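Local coordinates for cysteine synthase (Fusobacterium nucleatum subsp. nucleatum ATCC 25586, PDB 5B53) that produces hydrogen sulfide using pyridoxal 5'-phosphate, probably by breaking down L-cysteine, and may also have the cysteine synthase activity of its family, at the interface of chains A and B. Numbering follows the deposited sequence. Chains: chain A/B, Cysteine synthase.

The interface of chains A and B. Residues chain A 46, 107, 111, 304, 306-307; chain B 304-306, 309.
This two-fold symmetric homodimer interface joins the two subunits of the deposited assembly near its axis through the 3-10 turn 305-307 of each chain; such dimers are usual in the fold-type II PLP family, although the structure alone does not establish the oligomer in solution. B:Lys306 is the main intruder, with 101 Å² of its surface hidden by chain A. Its side chain starts with CG anti to the carbonyl carbon (chi1 -71°) and bends at chi3 and chi4, which brings NZ, the nitrogen of a dimethylated lysine, within 2.9 Å of the backbone carbonyl O of A:Thr46. If protonated, NZ has one N-H for this hydrogen bond, which is not aimed at a lone pair, since the donor lies 56° above the carbonyl plane. The methylenes pack as well: CD of B:Lys306 passes CG of A:Lys307 obliquely at 3.9 Å, and the side chains of A:Lys306 and B:Lys306 cross at about a right angle, CB of A:Lys306 lying 4.1 Å from CD of B:Lys306. Within chain B, the long salt bridge of 3.9 Å from B:Asp304 OD2 to B:Lys306 NZ would add charge attraction. OD2 of A:Asp304 and OD2 of B:Asp304 lie 5.4 Å apart, and the same-chain lysine bridged to each, if charged, may ease their repulsion. Farther along, the A:Leu111 methyl CD1 meets the B:Asn305 amide, 3.7 Å from its OD1 and 3.8 Å from its ND2.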
ATOM      1  N   THR A  46       1.709   4.790  -4.456  1.00 11.64           N
ATOM      2  CA  THR A  46       0.303   4.502  -4.658  1.00 11.71           C
ATOM      3  C   THR A  46       0.052   3.008  -4.702  1.00 11.96           C
ATOM      4  O   THR A  46      -1.056   2.569  -5.094  1.00 11.03           O
ATOM      5  CB  THR A  46      -0.233   5.151  -5.922  1.00 12.08           C
ATOM      6  OG1 THR A  46       0.507   4.738  -7.099  1.00 13.20           O
ATOM      7  CG2 THR A  46      -0.147   6.611  -5.798  1.00 12.36           C
ATOM      8  N   GLU A 107     -15.649   2.374  -8.333  1.00 38.05           N
ATOM      9  CA  GLU A 107     -14.456   2.064  -7.526  1.00 41.34           C
ATOM     10  C   GLU A 107     -13.192   2.697  -8.144  1.00 37.23           C
ATOM     11  O   GLU A 107     -12.534   3.514  -7.496  1.00 35.19           O
ATOM     12  CB  GLU A 107     -14.332   0.510  -7.419  1.00 46.43           C
ATOM     13  CG  GLU A 107     -13.348  -0.126  -6.420  1.00 47.33           C
ATOM     14  CD  GLU A 107     -13.506  -1.647  -6.402  1.00 49.77           C
ATOM     15  OE1 GLU A 107     -14.207  -2.107  -7.329  1.00 45.99           O
ATOM     16  OE2 GLU A 107     -12.969  -2.379  -5.497  1.00 52.05           O
ATOM     17  N   LEU A 111     -10.840   6.404  -7.193  1.00 16.36           N
ATOM     18  CA  LEU A 111      -9.466   6.403  -6.805  1.00 16.27           C
ATOM     19  C   LEU A 111      -8.724   7.411  -7.697  1.00 16.72           C
ATOM     20  O   LEU A 111      -8.071   8.331  -7.211  1.00 18.93           O
ATOM     21  CB  LEU A 111      -8.876   4.988  -6.916  1.00 15.52           C
ATOM     22  CG  LEU A 111      -7.531   4.691  -6.228  1.00 14.98           C
ATOM     23  CD1 LEU A 111      -7.450   5.252  -4.807  1.00 15.57           C
ATOM     24  CD2 LEU A 111      -7.300   3.205  -6.154  1.00 14.22           C
ATOM     25  N   ASP A 304      -1.259  -4.852  -4.852  1.00 16.38           N
ATOM     26  CA  ASP A 304      -1.857  -5.580  -3.759  1.00 17.40           C
ATOM     27  C   ASP A 304      -3.324  -5.834  -4.125  1.00 16.86           C
ATOM     28  O   ASP A 304      -3.829  -5.312  -5.092  1.00 17.36           O
ATOM     29  CB  ASP A 304      -1.632  -4.816  -2.417  1.00 18.83           C
ATOM     30  CG  ASP A 304      -2.654  -3.714  -2.178  1.00 20.84           C
ATOM     31  OD1 ASP A 304      -3.776  -3.892  -2.660  1.00 25.34           O
ATOM     32  OD2 ASP A 304      -2.387  -2.685  -1.524  1.00 20.65           O
ATOM     33  N   LYS A 306      -6.150  -4.795  -2.460  1.00 16.21           N
ATOM     34  CA  LYS A 306      -7.186  -3.874  -1.983  1.00 17.82           C
ATOM     35  C   LYS A 306      -8.107  -3.332  -3.062  1.00 20.28           C
ATOM     36  O   LYS A 306      -9.326  -3.108  -2.772  1.00 22.36           O
ATOM     37  CB  LYS A 306      -6.600  -2.651  -1.264  1.00 18.24           C
ATOM     38  CG  LYS A 306      -5.983  -2.933   0.109  1.00 18.46           C
ATOM     39  CD  LYS A 306      -5.823  -1.682   0.991  1.00 17.68           C
ATOM     40  CE  LYS A 306      -4.458  -1.574   1.624  1.00 17.91           C
ATOM     41  NZ  LYS A 306      -3.976  -2.907   2.030  1.00 18.84           N
ATOM     42  N   LYS A 307      -7.564  -3.080  -4.269  1.00 20.93           N
ATOM     43  CA  LYS A 307      -8.425  -2.651  -5.412  1.00 21.56           C
ATOM     44  C   LYS A 307      -9.330  -3.740  -6.030  1.00 21.66           C
ATOM     45  O   LYS A 307     -10.307  -3.414  -6.664  1.00 24.84           O
ATOM     46  CB  LYS A 307      -7.601  -2.021  -6.533  1.00 21.39           C
ATOM     47  CG  LYS A 307      -7.094  -0.596  -6.238  1.00 20.77           C
ATOM     48  CD  LYS A 307      -6.267   0.005  -7.381  1.00 19.83           C
ATOM     49  CE  LYS A 307      -5.301  -0.983  -8.003  1.00 20.25           C
ATOM     50  NZ  LYS A 307      -4.410  -1.674  -6.999  1.00 21.49           N
TER
ATOM     51  N   ASP B 304      -3.647   4.466   3.927  1.00 16.38           N
ATOM     52  CA  ASP B 304      -3.912   5.126   2.672  1.00 17.40           C
ATOM     53  C   ASP B 304      -5.433   5.144   2.475  1.00 16.86           C
ATOM     54  O   ASP B 304      -6.168   4.524   3.207  1.00 17.36           O
ATOM     55  CB  ASP B 304      -3.104   4.443   1.525  1.00 18.83           C
ATOM     56  CG  ASP B 304      -3.791   3.206   0.964  1.00 20.84           C
ATOM     57  OD1 ASP B 304      -5.024   3.199   1.002  1.00 25.34           O
ATOM     58  OD2 ASP B 304      -3.154   2.249   0.480  1.00 20.65           O
ATOM     59  N   ASN B 305      -5.880   5.891   1.488  1.00 17.30           N
ATOM     60  CA  ASN B 305      -7.285   5.971   1.063  1.00 16.70           C
ATOM     61  C   ASN B 305      -7.974   4.757   0.374  1.00 16.08           C
ATOM     62  O   ASN B 305      -9.170   4.758   0.246  1.00 16.49           O
ATOM     63  CB  ASN B 305      -7.418   7.190   0.137  1.00 16.87           C
ATOM     64  CG  ASN B 305      -6.734   7.010  -1.243  1.00 16.98           C
ATOM     65  OD1 ASN B 305      -6.986   7.800  -2.148  1.00 16.93           O
ATOM     66  ND2 ASN B 305      -5.910   5.970  -1.422  1.00 18.09           N
ATOM     67  N   LYS B 306      -7.272   3.738  -0.069  1.00 16.21           N
ATOM     68  CA  LYS B 306      -7.914   2.685  -0.863  1.00 17.82           C
ATOM     69  C   LYS B 306      -9.070   1.979  -0.175  1.00 20.28           C
ATOM     70  O   LYS B 306     -10.052   1.581  -0.880  1.00 22.36           O
ATOM     71  CB  LYS B 306      -6.930   1.586  -1.285  1.00 18.24           C
ATOM     72  CG  LYS B 306      -5.908   1.997  -2.350  1.00 18.46           C
ATOM     73  CD  LYS B 306      -5.252   0.809  -3.079  1.00 17.68           C
ATOM     74  CE  LYS B 306      -3.752   0.928  -3.171  1.00 17.91           C
ATOM     75  NZ  LYS B 306      -3.363   2.329  -3.413  1.00 18.84           N
ATOM     76  N   LEU B 309     -13.174   4.012   0.295  1.00 22.69           N
ATOM     77  CA  LEU B 309     -13.487   4.445  -1.044  1.00 22.07           C
ATOM     78  C   LEU B 309     -14.968   4.578  -1.236  1.00 21.70           C
ATOM     79  O   LEU B 309     -15.393   5.132  -2.217  1.00 23.02           O
ATOM     80  CB  LEU B 309     -12.879   3.453  -2.039  1.00 22.29           C
ATOM     81  CG  LEU B 309     -12.197   4.113  -3.231  1.00 22.83           C
ATOM     82  CD1 LEU B 309     -11.460   5.412  -2.902  1.00 23.86           C
ATOM     83  CD2 LEU B 309     -11.238   3.130  -3.856  1.00 23.14           C
TER